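Local coordinates for beta-galactoside alpha-2,6-sialyltransferase (Photobacterium sp., PDB 2Z4T), which probably transfers sialic acid from a CMP-linked donor to galactose-containing acceptors such as lactose, forming an alpha-2,6 linkage, at residues I149-R153 against I154-D158; D179-Q182 against E183-Q187; I471-R474 against E475-L478; V483-M486 against I487-I491. One frame throughout, in Å; residues are numbered along the deposited sequence. Where two conformers were deposited one is given.

Contact 1. Residues I149-R153 against I154-D158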
ATOM      1  N   ILE A 149      -8.428  -7.166   0.383  1.00 37.84           N
ATOM      2  CA  ILE A 149      -7.849  -6.157   1.241  1.00 36.19           C
ATOM      3  C   ILE A 149      -8.469  -6.203   2.626  1.00 36.15           C
ATOM      4  O   ILE A 149      -9.639  -6.595   2.797  1.00 35.67           O
ATOM      5  CB  ILE A 149      -8.027  -4.736   0.651  1.00 36.27           C
ATOM      6  CG1 ILE A 149      -9.504  -4.320   0.608  1.00 35.45           C
ATOM      7  CG2 ILE A 149      -7.344  -4.634  -0.705  1.00 35.69           C
ATOM      8  CD1 ILE A 149      -9.759  -2.888   0.086  1.00 35.57           C
ATOM      9  N   ALA A 150      -7.674  -5.830   3.622  1.00 35.68           N
ATOM     10  CA  ALA A 150      -8.218  -5.524   4.931  1.00 35.88           C
ATOM     11  C   ALA A 150      -7.481  -4.275   5.341  1.00 36.41           C
ATOM     12  O   ALA A 150      -6.337  -4.341   5.812  1.00 36.40           O
ATOM     13  CB  ALA A 150      -7.991  -6.658   5.912  1.00 34.96           C
ATOM     14  N   TRP A 151      -8.130  -3.135   5.100  1.00 37.14           N
ATOM     15  CA  TRP A 151      -7.519  -1.804   5.254  1.00 37.60           C
ATOM     16  C   TRP A 151      -8.254  -0.996   6.297  1.00 38.02           C
ATOM     17  O   TRP A 151      -9.473  -1.106   6.447  1.00 38.04           O
ATOM     18  CB  TRP A 151      -7.573  -1.011   3.943  1.00 37.41           C
ATOM     19  CG  TRP A 151      -6.522  -1.352   2.895  1.00 38.25           C
ATOM     20  CD1 TRP A 151      -5.379  -2.083   3.075  1.00 38.96           C
ATOM     21  CD2 TRP A 151      -6.518  -0.943   1.514  1.00 37.84           C
ATOM     22  NE1 TRP A 151      -4.673  -2.169   1.891  1.00 39.14           N
ATOM     23  CE2 TRP A 151      -5.349  -1.477   0.921  1.00 38.15           C
ATOM     24  CE3 TRP A 151      -7.394  -0.182   0.722  1.00 36.31           C
ATOM     25  CZ2 TRP A 151      -5.027  -1.268  -0.426  1.00 38.86           C
ATOM     26  CZ3 TRP A 151      -7.080   0.020  -0.624  1.00 37.52           C
ATOM     27  CH2 TRP A 151      -5.902  -0.507  -1.181  1.00 37.69           C
ATOM     28  N   GLY A 152      -7.526  -0.152   7.002  1.00 38.75           N
ATOM     29  CA  GLY A 152      -8.164   0.742   7.957  1.00 39.57           C
ATOM     30  C   GLY A 152      -8.482   2.125   7.425  1.00 39.75           C
ATOM     31  O   GLY A 152      -9.496   2.696   7.780  1.00 39.43           O
ATOM     32  N   ARG A 153      -7.624   2.667   6.571  1.00 40.82           N
ATOM     33  CA  ARG A 153      -7.625   4.120   6.341  1.00 41.94           C
ATOM     34  C   ARG A 153      -7.928   4.544   4.915  1.00 42.27           C
ATOM     35  O   ARG A 153      -7.933   5.733   4.608  1.00 42.57           O
ATOM     36  CB  ARG A 153      -6.299   4.739   6.817  1.00 42.08           C
ATOM     37  CG  ARG A 153      -6.006   4.436   8.274  1.00 44.59           C
ATOM     38  CD  ARG A 153      -5.545   5.638   9.037  1.00 48.93           C
ATOM     39  NE  ARG A 153      -5.643   5.390  10.476  1.00 51.05           N
ATOM     40  CZ  ARG A 153      -6.569   5.908  11.288  1.00 52.72           C
ATOM     41  NH1 ARG A 153      -7.506   6.744  10.828  1.00 52.06           N
ATOM     42  NH2 ARG A 153      -6.551   5.593  12.582  1.00 52.50           N
ATOM     43  N   ILE A 154      -8.128   3.574   4.033  1.00 42.73           N
ATOM     44  CA  ILE A 154      -8.635   3.851   2.713  1.00 42.73           C
ATOM     45  C   ILE A 154      -9.806   2.911   2.475  1.00 43.77           C
ATOM     46  O   ILE A 154      -9.751   1.711   2.761  1.00 44.01           O
ATOM     47  CB  ILE A 154      -7.556   3.686   1.616  1.00 42.87           C
ATOM     48  CG1 ILE A 154      -6.472   4.750   1.772  1.00 42.35           C
ATOM     49  CG2 ILE A 154      -8.178   3.778   0.216  1.00 41.36           C
ATOM     50  CD1 ILE A 154      -5.387   4.705   0.710  1.00 42.51           C
ATOM     51  N   VAL A 155     -10.895   3.460   1.973  1.00 44.48           N
ATOM     52  CA  VAL A 155     -12.022   2.628   1.677  1.00 44.76           C
ATOM     53  C   VAL A 155     -12.509   2.960   0.269  1.00 44.81           C
ATOM     54  O   VAL A 155     -13.098   3.998   0.039  1.00 44.35           O
ATOM     55  CB  VAL A 155     -13.080   2.628   2.860  1.00 45.35           C
ATOM     56  CG1 VAL A 155     -12.851   3.795   3.849  1.00 43.86           C
ATOM     57  CG2 VAL A 155     -14.554   2.494   2.372  1.00 45.39           C
ATOM     58  N   PRO A 156     -12.207   2.074  -0.690  1.00 45.09           N
ATOM     59  CA  PRO A 156     -12.665   2.245  -2.055  1.00 45.36           C
ATOM     60  C   PRO A 156     -14.172   2.042  -2.119  1.00 45.77           C
ATOM     61  O   PRO A 156     -14.731   1.259  -1.334  1.00 46.08           O
ATOM     62  CB  PRO A 156     -11.975   1.105  -2.820  1.00 45.06           C
ATOM     63  CG  PRO A 156     -11.021   0.493  -1.893  1.00 45.05           C
ATOM     64  CD  PRO A 156     -11.442   0.827  -0.513  1.00 45.24           C
ATOM     65  N   THR A 157     -14.828   2.753  -3.032  1.00 46.05           N
ATOM     66  CA  THR A 157     -16.249   2.530  -3.309  1.00 45.90           C
ATOM     67  C   THR A 157     -16.429   1.144  -3.929  1.00 46.76           C
ATOM     68  O   THR A 157     -15.438   0.498  -4.313  1.00 46.04           O
ATOM     69  CB  THR A 157     -16.763   3.575  -4.291  1.00 45.98           C
ATOM     70  OG1 THR A 157     -16.137   3.364  -5.570  1.00 44.85           O
ATOM     71  CG2 THR A 157     -16.455   4.999  -3.760  1.00 43.73           C
ATOM     72  N   ASP A 158     -17.684   0.692  -4.035  1.00 47.55           N
ATOM     73  CA  ASP A 158     -17.986  -0.573  -4.716  1.00 48.38           C
ATOM     74  C   ASP A 158     -17.542  -0.545  -6.166  1.00 47.87           C
ATOM     75  O   ASP A 158     -17.085  -1.557  -6.680  1.00 48.26           O
ATOM     76  CB  ASP A 158     -19.473  -0.942  -4.623  1.00 48.96           C
ATOM     77  CG  ASP A 158     -19.954  -1.074  -3.177  1.00 52.58           C
ATOM     78  OD1 ASP A 158     -19.106  -1.347  -2.279  1.00 54.58           O
ATOM     79  OD2 ASP A 158     -21.179  -0.890  -2.933  1.00 54.70           O
TER
HETATM   80  O   HOH W   1     -11.088  -0.093   4.065  1.00 28.68           O

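Contact 2. Residues D179-Q182 against E183-Q187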
ATOM      1  N   ASP A 179     -12.662 -13.882   8.886  1.00 43.29           N
ATOM      2  CA  ASP A 179     -13.413 -14.057   7.647  1.00 44.19           C
ATOM      3  C   ASP A 179     -12.532 -13.894   6.402  1.00 43.75           C
ATOM      4  O   ASP A 179     -12.818 -14.477   5.374  1.00 44.75           O
ATOM      5  CB  ASP A 179     -14.735 -13.241   7.599  1.00 44.31           C
ATOM      6  CG  ASP A 179     -14.517 -11.719   7.554  1.00 47.60           C
ATOM      7  OD1 ASP A 179     -13.555 -11.196   8.155  1.00 49.48           O
ATOM      8  OD2 ASP A 179     -15.339 -11.030   6.913  1.00 51.52           O
ATOM      9  N   LEU A 180     -11.441 -13.154   6.505  1.00 43.66           N
ATOM     10  CA  LEU A 180     -10.480 -13.067   5.397  1.00 43.73           C
ATOM     11  C   LEU A 180      -9.764 -14.403   5.242  1.00 43.14           C
ATOM     12  O   LEU A 180      -9.595 -14.902   4.123  1.00 42.91           O
ATOM     13  CB  LEU A 180      -9.440 -11.983   5.668  1.00 43.35           C
ATOM     14  CG  LEU A 180      -8.710 -11.266   4.536  1.00 43.98           C
ATOM     15  CD1 LEU A 180      -7.444 -10.590   5.065  1.00 44.05           C
ATOM     16  CD2 LEU A 180      -8.405 -12.118   3.341  1.00 43.52           C
ATOM     17  N   VAL A 181      -9.342 -14.969   6.375  1.00 42.77           N
ATOM     18  CA  VAL A 181      -8.652 -16.264   6.385  1.00 42.36           C
ATOM     19  C   VAL A 181      -9.565 -17.331   5.766  1.00 42.76           C
ATOM     20  O   VAL A 181      -9.147 -18.032   4.831  1.00 42.66           O
ATOM     21  CB  VAL A 181      -8.165 -16.678   7.803  1.00 42.24           C
ATOM     22  CG1 VAL A 181      -7.661 -18.120   7.806  1.00 41.88           C
ATOM     23  CG2 VAL A 181      -7.079 -15.736   8.311  1.00 40.01           C
ATOM     24  N   GLN A 182     -10.809 -17.424   6.254  1.00 42.88           N
ATOM     25  CA  GLN A 182     -11.807 -18.361   5.719  0.50 43.17           C
ATOM     26  C   GLN A 182     -11.983 -18.218   4.206  1.00 43.35           C
ATOM     27  O   GLN A 182     -12.066 -19.202   3.470  1.00 43.07           O
ATOM     28  CB  GLN A 182     -13.151 -18.151   6.423  0.50 43.08           C
ATOM     29  CG  GLN A 182     -13.168 -18.624   7.870  0.50 43.38           C
ATOM     30  CD  GLN A 182     -14.221 -17.932   8.726  0.50 44.29           C
ATOM     31  OE1 GLN A 182     -14.114 -17.928   9.951  0.50 45.20           O
ATOM     32  NE2 GLN A 182     -15.234 -17.341   8.089  0.50 43.56           N
ATOM     33  N   GLU A 183     -12.057 -16.972   3.740  1.00 43.56           N
ATOM     34  CA  GLU A 183     -12.225 -16.763   2.308  1.00 44.46           C
ATOM     35  C   GLU A 183     -11.016 -17.273   1.518  1.00 44.35           C
ATOM     36  O   GLU A 183     -11.175 -17.881   0.452  1.00 45.05           O
ATOM     37  CB  GLU A 183     -12.545 -15.310   1.976  1.00 44.83           C
ATOM     38  CG  GLU A 183     -12.992 -15.095   0.528  1.00 48.35           C
ATOM     39  CD  GLU A 183     -14.143 -16.049   0.108  1.00 52.42           C
ATOM     40  OE1 GLU A 183     -15.162 -16.126   0.849  1.00 51.58           O
ATOM     41  OE2 GLU A 183     -14.006 -16.719  -0.958  1.00 52.67           O
ATOM     42  N   ILE A 184      -9.819 -17.057   2.056  1.00 43.68           N
ATOM     43  CA  ILE A 184      -8.604 -17.603   1.469  1.00 43.01           C
ATOM     44  C   ILE A 184      -8.622 -19.159   1.478  1.00 43.37           C
ATOM     45  O   ILE A 184      -8.225 -19.815   0.497  1.00 42.86           O
ATOM     46  CB  ILE A 184      -7.363 -17.036   2.197  1.00 42.91           C
ATOM     47  CG1 ILE A 184      -7.301 -15.518   1.995  1.00 41.57           C
ATOM     48  CG2 ILE A 184      -6.059 -17.731   1.748  1.00 41.80           C
ATOM     49  CD1 ILE A 184      -6.369 -14.807   2.928  1.00 39.96           C
ATOM     50  N   VAL A 185      -9.087 -19.743   2.574  1.00 43.53           N
ATOM     51  CA  VAL A 185      -9.174 -21.196   2.667  1.00 44.08           C
ATOM     52  C   VAL A 185     -10.111 -21.751   1.600  1.00 45.03           C
ATOM     53  O   VAL A 185      -9.790 -22.758   0.960  1.00 44.90           O
ATOM     54  CB  VAL A 185      -9.603 -21.662   4.072  1.00 43.97           C
ATOM     55  CG1 VAL A 185     -10.043 -23.142   4.057  1.00 42.47           C
ATOM     56  CG2 VAL A 185      -8.471 -21.429   5.046  1.00 43.20           C
ATOM     57  N   LYS A 186     -11.244 -21.077   1.396  1.00 45.91           N
ATOM     58  CA  LYS A 186     -12.197 -21.497   0.380  0.50 46.41           C
ATOM     59  C   LYS A 186     -11.558 -21.477  -1.009  1.00 46.83           C
ATOM     60  O   LYS A 186     -11.776 -22.400  -1.788  1.00 47.65           O
ATOM     61  CB  LYS A 186     -13.488 -20.673   0.455  0.50 46.40           C
ATOM     62  CG  LYS A 186     -14.234 -20.872   1.779  0.50 46.22           C
ATOM     63  CD  LYS A 186     -15.521 -20.065   1.874  0.50 46.54           C
ATOM     64  CE  LYS A 186     -16.048 -20.072   3.305  0.50 46.76           C
ATOM     65  NZ  LYS A 186     -17.518 -19.879   3.378  0.50 46.83           N
ATOM     66  N   GLN A 187     -10.749 -20.464  -1.309  1.00 47.10           N
ATOM     67  CA  GLN A 187     -10.051 -20.443  -2.601  1.00 48.72           C
ATOM     68  C   GLN A 187      -9.089 -21.633  -2.753  1.00 48.81           C
ATOM     69  O   GLN A 187      -8.997 -22.223  -3.831  1.00 48.78           O
ATOM     70  CB  GLN A 187      -9.296 -19.125  -2.858  1.00 49.03           C
ATOM     71  CG  GLN A 187     -10.159 -17.867  -2.889  1.00 51.92           C
ATOM     72  CD  GLN A 187     -11.327 -17.966  -3.879  1.00 55.56           C
ATOM     73  OE1 GLN A 187     -12.500 -17.903  -3.485  1.00 57.31           O
ATOM     74  NE2 GLN A 187     -11.011 -18.120  -5.158  1.00 54.53           N
TER

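Contact 3. Residues I471-R474 against E475-L478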
ATOM      1  N   ILE A 471       8.178  16.210  31.465  1.00 77.61           N
ATOM      2  CA  ILE A 471       9.659  16.263  31.548  1.00 78.31           C
ATOM      3  C   ILE A 471      10.165  17.477  32.351  1.00 78.25           C
ATOM      4  O   ILE A 471      10.299  17.330  33.564  1.00 78.77           O
ATOM      5  CB  ILE A 471      10.426  15.879  30.217  1.00 78.11           C
ATOM      6  CG1 ILE A 471       9.878  14.570  29.645  1.00 78.65           C
ATOM      7  CG2 ILE A 471      11.886  15.650  30.492  1.00 78.17           C
ATOM      8  CD1 ILE A 471      10.895  13.719  28.852  1.00 79.09           C
ATOM      9  N   THR A 472      10.421  18.655  31.771  1.00 78.34           N
ATOM     10  CA  THR A 472      10.457  18.983  30.333  1.00 77.95           C
ATOM     11  C   THR A 472      11.898  18.726  29.814  1.00 77.01           C
ATOM     12  O   THR A 472      12.172  18.805  28.606  1.00 77.04           O
ATOM     13  CB  THR A 472      10.039  20.493  30.113  1.00 78.22           C
ATOM     14  OG1 THR A 472       8.654  20.691  30.456  1.00 78.34           O
ATOM     15  CG2 THR A 472      10.289  20.961  28.674  1.00 78.73           C
ATOM     16  N   ASP A 473      12.780  18.393  30.765  1.00 75.55           N
ATOM     17  CA  ASP A 473      14.235  18.187  30.610  1.00 74.20           C
ATOM     18  C   ASP A 473      14.793  17.746  29.230  1.00 72.95           C
ATOM     19  O   ASP A 473      14.305  16.785  28.638  1.00 73.20           O
ATOM     20  CB  ASP A 473      14.686  17.206  31.692  1.00 74.16           C
ATOM     21  CG  ASP A 473      16.147  17.269  31.937  1.00 74.21           C
ATOM     22  OD1 ASP A 473      16.621  18.392  32.218  1.00 75.10           O
ATOM     23  OD2 ASP A 473      16.812  16.213  31.831  1.00 73.63           O
ATOM     24  N   ARG A 474      15.847  18.412  28.752  1.00 71.07           N
ATOM     25  CA  ARG A 474      16.276  18.262  27.351  1.00 69.18           C
ATOM     26  C   ARG A 474      17.235  17.104  27.060  1.00 68.69           C
ATOM     27  O   ARG A 474      17.139  16.459  26.008  1.00 68.36           O
ATOM     28  CB  ARG A 474      16.861  19.567  26.802  1.00 68.49           C
ATOM     29  CG  ARG A 474      17.108  19.505  25.298  1.00 66.03           C
ATOM     30  CD  ARG A 474      17.853  20.703  24.775  1.00 59.89           C
ATOM     31  NE  ARG A 474      18.359  20.507  23.419  1.00 54.43           N
ATOM     32  CZ  ARG A 474      17.628  20.622  22.315  1.00 50.86           C
ATOM     33  NH1 ARG A 474      16.342  20.906  22.405  1.00 47.72           N
ATOM     34  NH2 ARG A 474      18.187  20.446  21.118  1.00 47.50           N
ATOM     35  N   GLU A 475      18.155  16.852  27.981  1.00 67.92           N
ATOM     36  CA  GLU A 475      19.211  15.868  27.762  1.00 67.40           C
ATOM     37  C   GLU A 475      18.684  14.469  27.436  1.00 66.01           C
ATOM     38  O   GLU A 475      19.173  13.807  26.516  1.00 65.85           O
ATOM     39  CB  GLU A 475      20.119  15.796  28.991  1.00 68.20           C
ATOM     40  CG  GLU A 475      21.469  15.124  28.724  1.00 71.41           C
ATOM     41  CD  GLU A 475      22.416  16.020  27.913  1.00 75.46           C
ATOM     42  OE1 GLU A 475      22.130  16.270  26.706  1.00 76.15           O
ATOM     43  OE2 GLU A 475      23.438  16.470  28.496  1.00 74.99           O
ATOM     44  N   THR A 476      17.706  14.020  28.213  1.00 64.09           N
ATOM     45  CA  THR A 476      17.156  12.689  28.056  1.00 62.73           C
ATOM     46  C   THR A 476      15.964  12.685  27.111  1.00 61.09           C
ATOM     47  O   THR A 476      15.523  11.623  26.672  1.00 61.16           O
ATOM     48  CB  THR A 476      16.764  12.064  29.422  1.00 63.37           C
ATOM     49  OG1 THR A 476      16.401  13.119  30.332  1.00 63.38           O
ATOM     50  CG2 THR A 476      17.949  11.190  30.011  1.00 63.47           C
ATOM     51  N   ALA A 477      15.444  13.872  26.812  1.00 58.81           N
ATOM     52  CA  ALA A 477      14.421  14.029  25.808  1.00 56.73           C
ATOM     53  C   ALA A 477      15.024  13.663  24.465  1.00 55.74           C
ATOM     54  O   ALA A 477      14.345  13.060  23.628  1.00 54.95           O
ATOM     55  CB  ALA A 477      13.902  15.443  25.791  1.00 56.46           C
ATOM     56  N   LEU A 478      16.303  14.012  24.287  1.00 54.62           N
ATOM     57  CA  LEU A 478      17.045  13.740  23.047  1.00 54.19           C
ATOM     58  C   LEU A 478      17.338  12.264  22.902  1.00 53.85           C
ATOM     59  O   LEU A 478      17.676  11.787  21.822  1.00 54.26           O
ATOM     60  CB  LEU A 478      18.364  14.521  22.997  1.00 53.59           C
ATOM     61  CG  LEU A 478      18.337  16.022  22.658  1.00 53.89           C
ATOM     62  CD1 LEU A 478      19.699  16.690  22.946  1.00 51.63           C
ATOM     63  CD2 LEU A 478      17.912  16.293  21.214  1.00 51.58           C
TER

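Contact 4. Residues V483-M486 against I487-I491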
ATOM      1  N   VAL A 483      13.908  10.461  17.924  1.00 39.21           N
ATOM      2  CA  VAL A 483      14.840  11.578  17.740  1.00 39.05           C
ATOM      3  C   VAL A 483      16.172  11.075  17.190  1.00 39.50           C
ATOM      4  O   VAL A 483      16.686  11.622  16.207  1.00 39.26           O
ATOM      5  CB  VAL A 483      15.071  12.392  19.016  1.00 38.43           C
ATOM      6  CG1 VAL A 483      16.082  13.496  18.749  1.00 38.08           C
ATOM      7  CG2 VAL A 483      13.776  12.980  19.521  1.00 38.10           C
ATOM      8  N   GLN A 484      16.699  10.015  17.807  1.00 39.31           N
ATOM      9  CA  GLN A 484      17.971   9.436  17.383  1.00 39.69           C
ATOM     10  C   GLN A 484      17.917   8.785  15.989  1.00 39.66           C
ATOM     11  O   GLN A 484      18.880   8.891  15.241  1.00 39.61           O
ATOM     12  CB  GLN A 484      18.522   8.458  18.450  1.00 39.99           C
ATOM     13  CG  GLN A 484      18.974   9.105  19.770  1.00 39.64           C
ATOM     14  CD  GLN A 484      20.021  10.219  19.559  1.00 40.40           C
ATOM     15  OE1 GLN A 484      21.020  10.023  18.869  1.00 40.77           O
ATOM     16  NE2 GLN A 484      19.772  11.390  20.134  1.00 38.09           N
ATOM     17  N   VAL A 485      16.799   8.148  15.625  1.00 39.93           N
ATOM     18  CA  VAL A 485      16.600   7.706  14.225  1.00 40.40           C
ATOM     19  C   VAL A 485      16.985   8.850  13.256  1.00 41.50           C
ATOM     20  O   VAL A 485      17.601   8.590  12.205  1.00 42.32           O
ATOM     21  CB  VAL A 485      15.288   7.010  13.996  1.00 40.55           C
ATOM     22  CG1 VAL A 485      15.139   6.635  12.532  1.00 38.87           C
ATOM     23  CG2 VAL A 485      15.246   5.753  14.874  1.00 39.69           C
ATOM     24  N   MET A 486      16.544  10.085  13.472  1.00 41.78           N
ATOM     25  CA  MET A 486      15.849  10.872  12.477  1.00 42.15           C
ATOM     26  C   MET A 486      17.116  11.776  12.312  1.00 41.57           C
ATOM     27  O   MET A 486      17.450  12.267  11.220  1.00 41.63           O
ATOM     28  CB  MET A 486      14.657  11.664  12.992  1.00 41.85           C
ATOM     29  CG  MET A 486      13.336  10.984  12.658  1.00 41.74           C
ATOM     30  SD  MET A 486      11.965  12.125  12.600  1.00 44.46           S
ATOM     31  CE  MET A 486      11.268  11.886  14.161  1.00 44.75           C
ATOM     32  N   ILE A 487      17.849  11.922  13.423  1.00 40.85           N
ATOM     33  CA  ILE A 487      19.202  12.444  13.399  1.00 40.72           C
ATOM     34  C   ILE A 487      20.115  11.566  12.542  1.00 41.18           C
ATOM     35  O   ILE A 487      20.765  12.073  11.641  1.00 41.36           O
ATOM     36  CB  ILE A 487      19.811  12.582  14.815  1.00 40.67           C
ATOM     37  CG1 ILE A 487      19.136  13.700  15.606  1.00 39.71           C
ATOM     38  CG2 ILE A 487      21.316  12.853  14.730  1.00 40.25           C
ATOM     39  CD1 ILE A 487      19.388  13.615  17.097  1.00 38.67           C
ATOM     40  N   LYS A 488      20.168  10.261  12.823  1.00 41.33           N
ATOM     41  CA  LYS A 488      21.022   9.343  12.065  1.00 41.68           C
ATOM     42  C   LYS A 488      20.749   9.364  10.576  1.00 41.70           C
ATOM     43  O   LYS A 488      21.675   9.225   9.771  1.00 42.19           O
ATOM     44  CB  LYS A 488      20.851   7.901  12.545  1.00 41.95           C
ATOM     45  CG  LYS A 488      22.104   7.290  13.071  1.00 44.10           C
ATOM     46  CD  LYS A 488      23.174   7.215  12.005  1.00 45.11           C
ATOM     47  CE  LYS A 488      24.485   6.679  12.590  1.00 48.38           C
ATOM     48  NZ  LYS A 488      25.062   7.536  13.655  1.00 48.42           N
ATOM     49  N   LEU A 489      19.474   9.508  10.221  1.00 41.17           N
ATOM     50  CA  LEU A 489      19.056   9.582   8.837  1.00 40.89           C
ATOM     51  C   LEU A 489      19.350  10.937   8.179  1.00 41.11           C
ATOM     52  O   LEU A 489      19.090  11.119   6.986  1.00 41.01           O
ATOM     53  CB  LEU A 489      17.565   9.251   8.718  1.00 40.98           C
ATOM     54  CG  LEU A 489      17.144   7.835   9.103  1.00 39.49           C
ATOM     55  CD1 LEU A 489      15.627   7.779   9.153  1.00 37.24           C
ATOM     56  CD2 LEU A 489      17.677   6.866   8.090  1.00 37.36           C
ATOM     57  N   GLY A 490      19.894  11.874   8.952  1.00 41.17           N
ATOM     58  CA  GLY A 490      20.236  13.189   8.441  1.00 41.62           C
ATOM     59  C   GLY A 490      19.022  14.058   8.196  1.00 42.17           C
ATOM     60  O   GLY A 490      19.082  15.009   7.439  1.00 41.98           O
ATOM     61  N   ILE A 491      17.900  13.731   8.821  1.00 43.02           N
ATOM     62  CA  ILE A 491      16.694  14.523   8.635  1.00 43.63           C
ATOM     63  C   ILE A 491      16.789  15.787   9.461  1.00 44.44           C
ATOM     64  O   ILE A 491      16.386  16.859   9.060  1.00 44.70           O
ATOM     65  CB  ILE A 491      15.460  13.710   9.011  1.00 43.83           C
ATOM     66  CG1 ILE A 491      15.352  12.511   8.054  1.00 42.72           C
ATOM     67  CG2 ILE A 491      14.217  14.600   8.977  1.00 43.05           C
ATOM     68  CD1 ILE A 491      14.456  11.409   8.525  1.00 42.72           C
TER

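Contact 1. Residues I149-R153 against I154-D158
The indole of Trp151 meets Ile154 at its edge, where Ile154 O lies near the ring plane, 3.6 Å from Trp151 CE3. One face of the same ring is covered toward its rim by Ile149 CG2, 4.0 Å above the plane, while Pro156 CG approaches obliquely, 4.2 Å from Trp151 CZ3. The setting is the turn that ends strand 146-151 of a GT-B glycosyltransferase and leads into helix 158-164, and it illustrates how a strand-end loop folds back on the last side chains of its strand. Trp151 and Ile154 run alongside each other in the same direction, bringing Ile154 CB to 4.0 Å from Trp151 CE3; the side chains of Trp151 and Pro156 lie at about a right angle to each other. Beyond the turn, Thr157 takes the N-cap position of the next helix. Gln131 accepts a hydrogen bond from Trp151 NE1, which should help to hold the ring's rotation against helix 126-141, and Thr128 and Ile135 of that helix touch the indole. The bend itself reaches the active site: Gly152 and Arg153 belong to a magnesium site, and Arg153 also touches the glucose of the bound acceptor. A water bridges two carbonyls of the turn, placed to donate to Ile154 O at 2.6 Å and to Trp151 O at 3.1 Å, though it cannot serve every acceptor around it at once. Ile149 places CG1 between its backbone N and carbonyl carbon (chi1 66°), and from there CD1 meets Pro156 CG tip to tip at 4.1 Å.

Contact 2. Residues D179-Q182 against E183-Q187
Leu180 and Ile184, one turn apart on helix 178-190, cross obliquely with their branch ends in close contact, Leu180 CD2 lying 3.4 Å from Ile184 CD1. Leu180 places CG roughly anti to its backbone N (chi1 -154°), so that CD2 reaches along the helix to its partner even though CB starts out pointing away. Ile184 answers by laying CG1 over the preceding turn, 3.2 Å from Leu180 O. The next pair round the helix, Val181 and Val185, is looser, with Val181 CG1 4.4 Å from Val185 CG2. Regular i to i+4 bonds hold these rows in step: Ile184 N donates to Leu180 O at 3.0 Å, and Val185 N to Val181 O at 2.8 Å. Leu180 and Ile184 face the sheet, against Tyr148 of strand 146-151 and residues of strand 103-122, whereas Val181 and Val185 touch Glu215 of helix 205-216. The chemistry is that of an amphipathic helix covering a Rossmann-like sheet: the Leu180 and Ile184 branches are buried against the strands, with the valines on helix 205-216, the amides of Glu183 to Lys186 are bonded to carbonyls one turn back, and Asp179, Gln182 and Lys186 are left to the solvent.

Contact 3. Residues I471-R474 against E475-L478
A single helix-like turn, held by Arg474 and Leu478, makes this local contact in the loop between strand 460-465 and helix 481-488. Glu475 to Leu478 take helical backbone angles, though no regular helix forms, and one i to i+4 hydrogen bond closes the turn: Leu478 N donates to Arg474 O at 3.1 Å, with an N-H...O angle of 145°. The two side chains cross at a slant. Arg474 runs out extended, CG opposite its backbone N (chi1 -171°), and Leu478 CD2 settles over one face of the guanidinium, 4.1 Å above the plane and offset toward the rim. Leu478 CD1 follows the arm further back, 4.1 Å from Arg474 NE. Inside the turn the small Ala477 fits CB close to the chain, 3.2 Å from Asp473 O and 3.4 Å from Arg474 O. The polar end of Arg474 is gripped from beyond the turn, by a salt bridge from NH1 to Asp502 and a hydrogen bond from NH2 to Val497 O, which together should limit how far the guanidinium can rotate under the leucine. Arg474, Ala477 and Leu478 all rest on Phe499, so the loop lies against strand 498-499 at the edge of the six-stranded parallel sheet, just before helix 481-488 begins.

Contact 4. Residues V483-M486 against I487-I491
Val483 and Ile487 are joined twice, by backbone and by side chain: Ile487 N donates to Val483 O at 3.0 Å, nearly straight at 166°, and Ile487 CD1 packs 3.7 Å from Val483 CG1. Val483 O also takes Met486 N, at 3.1 Å, so two donors grip it. The following amides are satisfied in the same helical way, Lys488 N by Gln484 O and Leu489 N by Val485 O at 2.9 Å. Then the pattern changes. Met486 O takes its hydrogen at 2.8 Å from Ile491 N, five residues on and almost on the line of the carbonyl, while Gly490 N turns to Ile487 O, also at 2.8 Å. Gly490 adopts a positive phi (73°), a conformation easy for glycine, and this lets the chain leave the helix. The side chains keep pace with the bonds. Val485 and Leu489 travel together off the helix, with Val485 CG1 3.6 Å from Leu489 CD1; Ile491 folds back until CD1 is 4.3 Å from Met486 CG. Gln484 has its amide beside Ile487 CD1, but NE2 is hydrogen-bonded to Leu478 O, ahead of the helix. Arg294 donates to Leu489 O from outside the turn, and the Lys488 side chain touches Glu301, a magnesium ligand. Met486 and Val483 bear on Phe465 of strand 460-465. Two nested bonds, Ile491 N to Met486 O enclosing Gly490 N to Ile487 O, with Gly490 in the left-handed region, make a Schellman motif, here ending the helix of the beta-alpha-beta unit formed by strand 460-465, helix 481-488 and strand 498-499.

Overall arrangement
The four contacts come in chain order and divide into two pairs. Contacts 1 and 2, centres 18 Å apart, belong to the large mixed sheet and its helices, touching where Ala150 CB meets Leu180 CD1 at 4.1 Å. Contacts 3 and 4, centres 17 Å apart, lie beside the six-stranded parallel sheet, and Val483 CG1 packs 3.9 Å from Leu478 O. Between the pairs, contacts 2 and 3 have centres 49 Å apart; contacts 1 and 4 come nearest, centres 32 Å and nearest atoms about 18 Å apart. Such a division suits a GT-B enzyme, whose two Rossmann-like domains face a shared cleft; contact 1 reaches the acceptor there, and Met486 of contact 4 has its side chain about 8 Å from bound CMP.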